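Local coordinates for protein putative phosphohydrolase (Shewanella amazonensis, PDB 3M1T) that is of uncertain function but is probably a phosphohydrolase-like protein of the HD phosphodiesterase clan, with an HDOD domain of the kind linked to signal transduction, at residues A226-I231 / T237-Q242; A114-E119 / A219-I224; P15-A20 / Q187-T192; F132-L137 / P193-G198. All coordinates share one frame; numbering follows the deposited sequence.

Contact 1: residues A226-I231 / T237-Q242; sequences ADWDKI and TSWLAQ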
# COMPACT_ATOMS: atom_id res chain seq x y z
N ALA A 226 -8.16 -8.56 6.40
CA ALA A 226 -9.53 -8.86 5.96
C ALA A 226 -10.29 -9.71 6.95
O ALA A 226 -11.50 -9.53 7.21
CB ALA A 226 -9.53 -9.53 4.63
N ASP A 227 -9.61 -10.71 7.48
CA ASP A 227 -10.31 -11.75 8.22
C ASP A 227 -10.08 -11.68 9.72
O ASP A 227 -10.62 -12.54 10.45
CB ASP A 227 -9.90 -13.12 7.68
CG ASP A 227 -10.47 -13.41 6.31
OD1 ASP A 227 -11.39 -12.69 5.87
OD2 ASP A 227 -10.01 -14.35 5.66
N TRP A 228 -9.37 -10.68 10.21
CA TRP A 228 -9.03 -10.59 11.63
C TRP A 228 -10.25 -10.80 12.53
O TRP A 228 -10.20 -11.53 13.53
CB TRP A 228 -8.44 -9.22 11.93
CG TRP A 228 -8.01 -9.01 13.33
CD1 TRP A 228 -8.77 -8.45 14.36
CD2 TRP A 228 -6.74 -9.31 13.91
NE1 TRP A 228 -8.04 -8.41 15.52
CE2 TRP A 228 -6.79 -8.94 15.28
CE3 TRP A 228 -5.56 -9.90 13.42
CZ2 TRP A 228 -5.72 -9.11 16.14
CZ3 TRP A 228 -4.50 -10.07 14.28
CH2 TRP A 228 -4.57 -9.65 15.61
N ASP A 229 -11.34 -10.10 12.19
CA ASP A 229 -12.54 -10.17 13.03
C ASP A 229 -13.31 -11.47 12.97
O ASP A 229 -14.27 -11.64 13.74
CB ASP A 229 -13.46 -8.98 12.72
CG ASP A 229 -12.88 -7.67 13.17
OD1 ASP A 229 -12.15 -7.64 14.17
OD2 ASP A 229 -13.15 -6.64 12.51
N LYS A 230 -12.94 -12.38 12.08
CA LYS A 230 -13.58 -13.65 11.95
C LYS A 230 -12.90 -14.72 12.83
O LYS A 230 -13.44 -15.82 13.00
CB LYS A 230 -13.54 -14.10 10.50
CG LYS A 230 -14.19 -13.11 9.53
CD LYS A 230 -14.24 -13.70 8.12
CE LYS A 230 -14.71 -12.65 7.08
NZ LYS A 230 -13.70 -11.59 6.82
N ILE A 231 -11.74 -14.40 13.42
CA ILE A 231 -10.93 -15.43 14.11
C ILE A 231 -10.94 -15.21 15.62
O ILE A 231 -10.57 -14.16 16.10
CB ILE A 231 -9.45 -15.37 13.59
CG1 ILE A 231 -9.40 -15.46 12.06
CG2 ILE A 231 -8.58 -16.43 14.22
CD1 ILE A 231 -9.90 -16.73 11.48
N THR A 237 -2.56 -17.90 16.14
CA THR A 237 -1.24 -18.36 15.60
C THR A 237 -1.44 -19.51 14.59
O THR A 237 -0.72 -19.57 13.62
CB THR A 237 -0.28 -18.82 16.71
OG1 THR A 237 -0.05 -17.67 17.56
CG2 THR A 237 1.05 -19.34 16.14
N SER A 238 -2.39 -20.41 14.82
CA SER A 238 -2.67 -21.48 13.87
C SER A 238 -3.25 -20.91 12.58
O SER A 238 -3.01 -21.45 11.51
CB SER A 238 -3.61 -22.54 14.42
OG SER A 238 -4.83 -22.04 14.90
N TRP A 239 -4.03 -19.83 12.71
CA TRP A 239 -4.52 -19.12 11.52
C TRP A 239 -3.36 -18.51 10.74
O TRP A 239 -3.25 -18.71 9.54
CB TRP A 239 -5.50 -18.05 12.01
CG TRP A 239 -5.98 -17.04 11.04
CD1 TRP A 239 -6.62 -17.26 9.86
CD2 TRP A 239 -5.90 -15.62 11.21
NE1 TRP A 239 -6.93 -16.02 9.26
CE2 TRP A 239 -6.49 -15.02 10.08
CE3 TRP A 239 -5.35 -14.80 12.21
CZ2 TRP A 239 -6.62 -13.64 9.97
CZ3 TRP A 239 -5.46 -13.42 12.09
CH2 TRP A 239 -6.07 -12.85 10.96
N LEU A 240 -2.48 -17.82 11.44
CA LEU A 240 -1.33 -17.21 10.81
C LEU A 240 -0.46 -18.25 10.14
O LEU A 240 0.06 -18.02 9.06
CB LEU A 240 -0.53 -16.39 11.83
CG LEU A 240 -1.25 -15.15 12.38
CD1 LEU A 240 -0.51 -14.57 13.57
CD2 LEU A 240 -1.45 -14.07 11.29
N ALA A 241 -0.30 -19.42 10.80
CA ALA A 241 0.48 -20.52 10.23
C ALA A 241 -0.08 -20.95 8.86
O ALA A 241 0.68 -21.18 7.93
CB ALA A 241 0.57 -21.75 11.17
N GLN A 242 -1.40 -21.00 8.73
CA GLN A 242 -2.04 -21.41 7.48
C GLN A 242 -1.80 -20.35 6.42
O GLN A 242 -1.56 -20.64 5.25
CB GLN A 242 -3.58 -21.57 7.65
CG GLN A 242 -4.05 -22.54 8.64
CD GLN A 242 -5.57 -22.49 8.80
OE1 GLN A 242 -6.09 -21.92 9.76
NE2 GLN A 242 -6.28 -23.09 7.84
O HOH W 1 -8.44 -16.16 6.89
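Trp239 extends from helix 236-247 to Ile231, which follows the 3-10 segment 228-230 after helix 213-227, and carries its side of the contact mostly through the indole. At the root, CB touches Ile231 CG2 at 4.1 Å. CG lies anti to the backbone N (chi1 171°), and beyond it one face of the indole is covered by Ile231. Ile231 CG1 sits over the five-membered ring, 3.6 Å from its centroid and 12° off the normal, in a CH-pi contact, while Ile231 CD1 reaches Trp239 CD1 at 3.7 Å. At the pyrrole edge, Trp239 NE1 donates to water 1 at 2.8 Å, in the ring plane. The same water donates to Asp227 OD2 at 2.7 Å, so one water ties the indole N-H to the carboxylate. Asp227 OD1 takes a salt bridge from Lys230 NZ at 2.7 Å, met on its anti side, 28° out of the carboxylate plane; with the water on OD2, both oxygens have a partner. Farther out, CZ2 brushes Asp227 CB, CH2 lies against Trp228 CA, and CZ3 meets Trp228 CE3 at 3.8 Å. That carbon lies at the edge of the Trp239 ring, and the two tryptophan side chains cross at about a right angle. Trp228 also stacks on His264. Such packing, a tryptophan of one helix filling the corner made with the preceding one, belongs to a helix-loop-helix connection in an all-helical fold.

Contact 2: residues A114-E119 / A219-I224; sequences AIICQE and AMAKQI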
# COMPACT_ATOMS: atom_id res chain seq x y z
N ALA A 114 -0.26 -1.96 5.44
CA ALA A 114 1.10 -1.44 5.48
C ALA A 114 1.81 -1.69 6.79
O ALA A 114 2.98 -2.09 6.83
CB ALA A 114 1.10 0.08 5.13
N ILE A 115 1.09 -1.47 7.90
CA ILE A 115 1.68 -1.72 9.22
C ILE A 115 2.04 -3.19 9.44
O ILE A 115 3.13 -3.54 9.97
CB ILE A 115 0.70 -1.20 10.34
CG1 ILE A 115 0.66 0.33 10.34
CG2 ILE A 115 1.08 -1.81 11.72
CD1 ILE A 115 -0.53 0.86 11.19
N ILE A 116 1.13 -4.05 9.01
CA ILE A 116 1.36 -5.49 9.07
C ILE A 116 2.56 -5.88 8.22
O ILE A 116 3.48 -6.57 8.68
CB ILE A 116 0.11 -6.32 8.69
CG1 ILE A 116 -1.05 -6.08 9.66
CG2 ILE A 116 0.46 -7.85 8.62
CD1 ILE A 116 -2.41 -6.46 9.06
N CYS A 117 2.62 -5.38 6.97
CA CYS A 117 3.76 -5.70 6.12
C CYS A 117 5.12 -5.29 6.75
O CYS A 117 6.12 -5.98 6.66
CB CYS A 117 3.63 -4.97 4.78
SG CYS A 117 2.41 -5.65 3.67
N GLN A 118 5.16 -4.11 7.34
CA GLN A 118 6.36 -3.62 7.99
C GLN A 118 6.88 -4.58 9.07
O GLN A 118 8.09 -4.78 9.20
CB GLN A 118 6.06 -2.24 8.59
CG GLN A 118 7.27 -1.47 9.00
CD GLN A 118 6.94 -0.03 9.39
OE1 GLN A 118 6.09 0.20 10.27
NE2 GLN A 118 7.60 0.94 8.75
N GLU A 119 5.96 -5.14 9.86
CA GLU A 119 6.28 -6.11 10.88
C GLU A 119 6.79 -7.42 10.25
O GLU A 119 7.75 -8.01 10.72
CB GLU A 119 5.04 -6.42 11.72
CG GLU A 119 5.26 -7.48 12.79
CD GLU A 119 6.36 -7.15 13.80
OE1 GLU A 119 6.59 -5.94 14.07
OE2 GLU A 119 6.93 -8.12 14.36
N ALA A 219 0.22 -10.52 0.36
CA ALA A 219 -0.83 -11.58 0.39
C ALA A 219 -1.22 -11.92 1.83
O ALA A 219 -2.42 -12.00 2.18
CB ALA A 219 -0.35 -12.80 -0.35
N MSE A 220 -0.20 -12.10 2.66
CA MSE A 220 -0.38 -12.44 4.07
C MSE A 220 -1.07 -11.31 4.84
O MSE A 220 -2.09 -11.51 5.52
CB MSE A 220 0.95 -12.82 4.68
CG MSE A 220 0.86 -13.05 6.18
SE MSE A 220 2.27 -14.27 6.72
CE MSE A 220 1.58 -14.70 8.52
N ALA A 221 -0.56 -10.09 4.66
CA ALA A 221 -1.05 -8.90 5.36
C ALA A 221 -2.51 -8.61 4.98
O ALA A 221 -3.34 -8.26 5.83
CB ALA A 221 -0.13 -7.70 5.06
N LYS A 222 -2.84 -8.77 3.69
CA LYS A 222 -4.21 -8.55 3.24
C LYS A 222 -5.22 -9.50 3.88
O LYS A 222 -6.31 -9.09 4.23
CB LYS A 222 -4.32 -8.67 1.73
CG LYS A 222 -3.68 -7.52 0.98
CD LYS A 222 -3.67 -7.79 -0.50
CE LYS A 222 -5.06 -7.76 -1.13
NZ LYS A 222 -5.05 -8.24 -2.55
N GLN A 223 -4.82 -10.76 3.96
CA GLN A 223 -5.66 -11.80 4.56
C GLN A 223 -5.83 -11.55 6.04
O GLN A 223 -6.95 -11.67 6.57
CB GLN A 223 -5.11 -13.18 4.25
CG GLN A 223 -6.13 -14.31 4.66
CD GLN A 223 -5.88 -15.67 4.08
OE1 GLN A 223 -5.07 -15.84 3.17
NE2 GLN A 223 -6.57 -16.71 4.65
N ILE A 224 -4.77 -11.12 6.72
CA ILE A 224 -4.82 -10.83 8.15
C ILE A 224 -5.77 -9.67 8.39
O ILE A 224 -6.65 -9.72 9.27
CB ILE A 224 -3.41 -10.48 8.68
CG1 ILE A 224 -2.46 -11.72 8.65
CG2 ILE A 224 -3.49 -9.86 10.06
CD1 ILE A 224 -1.01 -11.40 9.03
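Ile116 and Ala221 face each other where helices 103-124 and 213-227 cross: their CA atoms lie 5.6 Å apart, and the axes of the two short segments approach to 8.7 Å at 132°, running roughly against each other. Ala221 presents a single methyl to two neighbours, its CB meeting Cys117 SG at 3.5 Å and Ile116 CG2 at 3.6 Å. The small side chain lets the backbones come this near. Ile116 has CG2 anti to its backbone N and CG1 beside it (chi1 -63°); this torsion sets CG2 against Ala221, within reach of Ile224 CD1, and carries CD1 to Ile224 CG2. Apolar packing of this kind, in the buried interior of an all-helical protein, joins helix 103-124 to helix 213-227, a hundred residues later. One turn beyond Ala221, Ile224 CG2 meets Ile116 CD1 at 3.7 Å and Ile224 CD1 meets Ile116 CG2 at 3.9 Å, two methyl contacts between side chains that cross at a slant. With an alanine at Ile116 both branches are gone, which would probably open a gap beside Ala221 and leave Ile224 less firmly fixed. Leu260 of helix 256-263 touches both isoleucines, and Cys117 packs on Ala131 of helix 128-137.

Contact 3: residues P15-A20 / Q187-T192; sequences PRLPKA and QSWKFT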
# COMPACT_ATOMS: atom_id res chain seq x y z
N PRO A 15 -3.26 8.59 -14.12
CA PRO A 15 -3.14 9.90 -13.54
C PRO A 15 -1.70 10.33 -13.41
O PRO A 15 -0.82 9.50 -13.17
CB PRO A 15 -3.74 9.73 -12.17
CG PRO A 15 -3.65 8.35 -11.89
CD PRO A 15 -3.87 7.65 -13.17
N ARG A 16 -1.50 11.63 -13.60
CA ARG A 16 -0.19 12.23 -13.57
C ARG A 16 -0.02 13.00 -12.29
O ARG A 16 -0.93 13.73 -11.85
CB ARG A 16 -0.02 13.17 -14.73
CG ARG A 16 0.51 12.49 -15.99
CD ARG A 16 1.75 13.19 -16.45
NE ARG A 16 1.56 13.70 -17.80
CZ ARG A 16 2.31 14.66 -18.35
NH1 ARG A 16 3.30 15.23 -17.66
NH2 ARG A 16 2.05 15.06 -19.59
N LEU A 17 1.14 12.84 -11.66
CA LEU A 17 1.48 13.66 -10.50
C LEU A 17 1.80 15.09 -10.92
O LEU A 17 2.43 15.30 -11.95
CB LEU A 17 2.67 13.07 -9.78
CG LEU A 17 2.44 11.68 -9.19
CD1 LEU A 17 3.83 11.17 -8.62
CD2 LEU A 17 1.30 11.74 -8.13
N PRO A 18 1.41 16.06 -10.09
CA PRO A 18 1.88 17.43 -10.30
C PRO A 18 3.39 17.44 -10.21
O PRO A 18 3.98 16.66 -9.44
CB PRO A 18 1.27 18.17 -9.12
CG PRO A 18 0.12 17.38 -8.67
CD PRO A 18 0.52 15.95 -8.92
N LYS A 19 4.01 18.31 -11.01
CA LYS A 19 5.46 18.42 -11.04
C LYS A 19 6.09 18.47 -9.64
O LYS A 19 7.03 17.77 -9.37
CB LYS A 19 5.87 19.63 -11.91
CG LYS A 19 7.34 19.88 -12.02
CD LYS A 19 7.64 21.09 -12.96
N ALA A 20 5.57 19.30 -8.74
CA ALA A 20 6.25 19.46 -7.45
C ALA A 20 6.15 18.23 -6.62
O ALA A 20 7.02 17.94 -5.81
CB ALA A 20 5.65 20.67 -6.63
N GLN A 187 4.82 1.89 -11.24
CA GLN A 187 5.91 1.97 -12.18
C GLN A 187 5.94 3.37 -12.84
O GLN A 187 7.00 4.03 -12.93
CB GLN A 187 5.78 0.90 -13.23
CG GLN A 187 6.97 0.80 -14.15
CD GLN A 187 6.78 -0.32 -15.12
OE1 GLN A 187 5.97 -0.19 -16.05
NE2 GLN A 187 7.41 -1.47 -14.83
N SER A 188 4.77 3.85 -13.26
CA SER A 188 4.70 5.15 -13.91
C SER A 188 5.12 6.29 -12.98
O SER A 188 5.69 7.31 -13.42
CB SER A 188 3.28 5.37 -14.39
OG SER A 188 3.05 6.62 -15.04
N TRP A 189 4.81 6.15 -11.70
CA TRP A 189 5.11 7.12 -10.68
C TRP A 189 6.54 6.94 -10.10
O TRP A 189 6.89 7.62 -9.16
CB TRP A 189 4.08 7.14 -9.58
CG TRP A 189 2.75 7.75 -9.92
CD1 TRP A 189 2.38 8.26 -11.12
CD2 TRP A 189 1.64 7.94 -9.02
NE1 TRP A 189 1.07 8.75 -11.01
CE2 TRP A 189 0.62 8.56 -9.75
CE3 TRP A 189 1.40 7.59 -7.69
CZ2 TRP A 189 -0.62 8.88 -9.17
CZ3 TRP A 189 0.17 7.89 -7.12
CH2 TRP A 189 -0.80 8.54 -7.87
N LYS A 190 7.29 6.09 -10.73
CA LYS A 190 8.75 5.96 -10.55
C LYS A 190 9.13 5.36 -9.21
O LYS A 190 10.22 5.63 -8.64
CB LYS A 190 9.46 7.31 -10.83
CG LYS A 190 9.05 7.92 -12.18
CD LYS A 190 9.89 9.18 -12.57
CE LYS A 190 9.36 9.84 -13.82
NZ LYS A 190 10.19 11.02 -14.15
N PHE A 191 8.28 4.41 -8.73
CA PHE A 191 8.67 3.55 -7.63
C PHE A 191 9.55 2.42 -8.12
O PHE A 191 9.63 2.13 -9.31
CB PHE A 191 7.41 3.03 -6.90
CG PHE A 191 6.72 4.10 -6.13
CD1 PHE A 191 7.17 4.40 -4.84
CD2 PHE A 191 5.69 4.83 -6.67
CE1 PHE A 191 6.59 5.41 -4.13
CE2 PHE A 191 5.08 5.85 -5.94
CZ PHE A 191 5.52 6.14 -4.68
N THR A 192 10.27 1.79 -7.21
CA THR A 192 11.25 0.75 -7.63
C THR A 192 10.63 -0.48 -8.19
O THR A 192 9.50 -0.87 -7.83
CB THR A 192 12.12 0.28 -6.48
OG1 THR A 192 11.31 -0.35 -5.48
CG2 THR A 192 12.93 1.38 -5.91
O HOH W 2 1.64 8.93 -14.38
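Leu17 lies across one face of the Trp189 indole, the tightly packed half of the contact; Trp189 CG lies beside its backbone N (chi1 -73°), which brings the indole across to Leu17. Leu17 CD2 stands 3.6 Å from the centroid of the six-membered ring, 14° off the normal, a CH-pi contact, and Leu17 CD1 lies 3.8 Å from Trp189 CG. Both residues also touch Ala94 of helix 79-94. At the ring edge, Trp189 NE1 donates to Pro15 O at 3.0 Å in a fairly straight bond (161°). The oxygen lies near the ring plane, the donor above the carbonyl plane. Packing is looser around Pro15, whose CG stays 4.1 Å from Trp189 CZ2, and exposed Arg16 starts its side chain away from the tryptophan segment. On this side water 2 donates to Pro15 O at 2.8 Å and hydrogen-bonds Ser188 OG, giving the carbonyl two donors. A leucine in place of Trp189 would probably leave Pro15 O without its indole donor and Leu17 without a broad face to lie on. Trp189 directly follows helix 178-188, which ends in a Schellman motif with Lys190 at positive phi; the indole of Trp189 ties this C-terminus to the loop leading into helix 19-29 of the HDOD region.

Contact 4: residues F132-L137 / P193-G198; sequences FTCGIL and PHLVKG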
# COMPACT_ATOMS: atom_id res chain seq x y z
N PHE A 132 6.27 -1.25 4.11
CA PHE A 132 5.21 -0.28 4.44
C PHE A 132 4.74 0.44 3.14
O PHE A 132 3.54 0.56 2.86
CB PHE A 132 5.69 0.74 5.48
CG PHE A 132 4.61 1.67 5.94
CD1 PHE A 132 4.30 2.81 5.22
CD2 PHE A 132 3.90 1.39 7.10
CE1 PHE A 132 3.25 3.65 5.66
CE2 PHE A 132 2.88 2.25 7.56
CZ PHE A 132 2.55 3.35 6.83
N THR A 133 5.71 0.88 2.34
CA THR A 133 5.36 1.58 1.12
C THR A 133 4.60 0.73 0.14
O THR A 133 3.68 1.18 -0.52
CB THR A 133 6.63 2.24 0.49
OG1 THR A 133 7.15 3.20 1.41
CG2 THR A 133 6.31 2.96 -0.83
N CYS A 134 5.00 -0.53 0.02
CA CYS A 134 4.30 -1.46 -0.81
C CYS A 134 2.82 -1.57 -0.35
O CYS A 134 1.94 -1.54 -1.18
CB CYS A 134 5.01 -2.81 -0.76
SG CYS A 134 4.54 -3.92 -2.12
N GLY A 135 2.60 -1.66 0.96
CA GLY A 135 1.27 -1.60 1.49
C GLY A 135 0.49 -0.34 1.11
O GLY A 135 -0.67 -0.44 0.67
N ILE A 136 1.14 0.81 1.20
CA ILE A 136 0.49 2.08 0.82
C ILE A 136 -0.00 2.04 -0.59
O ILE A 136 -1.07 2.51 -0.87
CB ILE A 136 1.44 3.28 1.00
CG1 ILE A 136 1.72 3.46 2.47
CG2 ILE A 136 0.88 4.56 0.30
CD1 ILE A 136 0.46 3.64 3.38
N LEU A 137 0.77 1.41 -1.48
CA LEU A 137 0.48 1.42 -2.92
C LEU A 137 -0.43 0.27 -3.37
O LEU A 137 -0.93 0.28 -4.50
CB LEU A 137 1.78 1.29 -3.71
CG LEU A 137 2.74 2.45 -3.57
CD1 LEU A 137 4.14 2.13 -4.21
CD2 LEU A 137 2.12 3.75 -4.13
N PRO A 193 11.38 -1.19 -9.04
CA PRO A 193 10.89 -2.45 -9.55
C PRO A 193 10.50 -3.49 -8.48
O PRO A 193 9.52 -4.19 -8.66
CB PRO A 193 12.05 -2.98 -10.37
CG PRO A 193 12.82 -1.78 -10.80
CD PRO A 193 12.61 -0.76 -9.72
N HIS A 194 11.19 -3.50 -7.35
CA HIS A 194 10.78 -4.38 -6.27
C HIS A 194 9.34 -4.11 -5.81
O HIS A 194 8.55 -5.03 -5.58
CB HIS A 194 11.71 -4.25 -5.03
CG HIS A 194 13.05 -4.81 -5.23
ND1 HIS A 194 13.28 -6.03 -5.81
CD2 HIS A 194 14.27 -4.30 -4.91
CE1 HIS A 194 14.59 -6.23 -5.89
NE2 HIS A 194 15.21 -5.20 -5.33
N LEU A 195 9.04 -2.84 -5.61
CA LEU A 195 7.72 -2.42 -5.20
C LEU A 195 6.70 -2.84 -6.24
O LEU A 195 5.60 -3.35 -5.94
CB LEU A 195 7.69 -0.92 -4.91
CG LEU A 195 8.39 -0.54 -3.60
CD1 LEU A 195 8.48 0.98 -3.48
CD2 LEU A 195 7.63 -1.05 -2.38
N VAL A 196 6.97 -2.49 -7.51
CA VAL A 196 6.08 -2.81 -8.62
C VAL A 196 5.75 -4.32 -8.65
O VAL A 196 4.57 -4.69 -8.74
CB VAL A 196 6.69 -2.34 -9.97
CG1 VAL A 196 5.82 -2.84 -11.17
CG2 VAL A 196 6.85 -0.80 -9.91
N LYS A 197 6.77 -5.15 -8.53
CA LYS A 197 6.56 -6.61 -8.61
C LYS A 197 5.77 -7.10 -7.39
O LYS A 197 4.91 -8.00 -7.53
CB LYS A 197 7.88 -7.29 -8.71
CG LYS A 197 7.72 -8.82 -8.85
CD LYS A 197 9.10 -9.48 -8.79
CE LYS A 197 9.00 -10.97 -9.07
NZ LYS A 197 10.35 -11.56 -8.98
N GLY A 198 5.99 -6.47 -6.24
CA GLY A 198 5.20 -6.84 -5.01
C GLY A 198 3.73 -6.61 -5.24
O GLY A 198 2.91 -7.49 -5.01
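Leu195 of helix 193-200 projects between Thr133 and Cys134 of helix 128-137, and its two methyls supply most of the apolar contact. CD2 lies 3.5 Å from Cys134 CB and 3.6 Å from Cys134 N, close against the backbone of the other helix, whereas CD1 meets Thr133 CG2 more loosely at 4.0 Å. The Thr133 and Leu195 side chains cross at about a right angle. The second kind of contact is sulfur against backbone. Cys134 has SG anti to its own backbone N (chi1 -162°), which places the sulfur over the neighbouring helix, 4.2 Å from Gly198 CA and 4.0 Å from Leu195 O. Gly198 fits there because it lacks a side chain: a CB on it would point at the sulfur and clash. No hydrogen bond spans the two segments. The polar group of Thr133 is used within its own helix, OG1 bonding to Glu129 O while CG2 faces the leucine. The segment axes come within 9.7 Å at an angle of 51°, and all touching residues are buried. Packing of this sort, with a leucine against the opposite backbone and a cysteine facing a glycine, is helix-helix packing in the HDOD core. Helix 128-137 leads directly to His138, which probably corresponds to the histidine of the HD motif; the residue after it is serine rather than aspartate.

Contacts 2 and 4 are the inner pair, their centres about 12 Å apart, and they touch where Ala114 CB meets Phe132 O at 3.4 Å. Contact 1 lies about 12 Å from contact 2, sharing helix 213-227, and contact 3 about 14 Å from contact 4, centre to centre. Contacts 1 and 3 lie on opposite sides of the chain's centre, about 35 Å between centres. Along the chain contact 4 is nested within the loop closed by contact 2, contact 3 crosses both, and contact 1 follows last. Contact 3 touches contact 4 through Phe191 and Leu137, so the four form a continuous series of packed helices from the segment before helix 19-29 to helix 236-247.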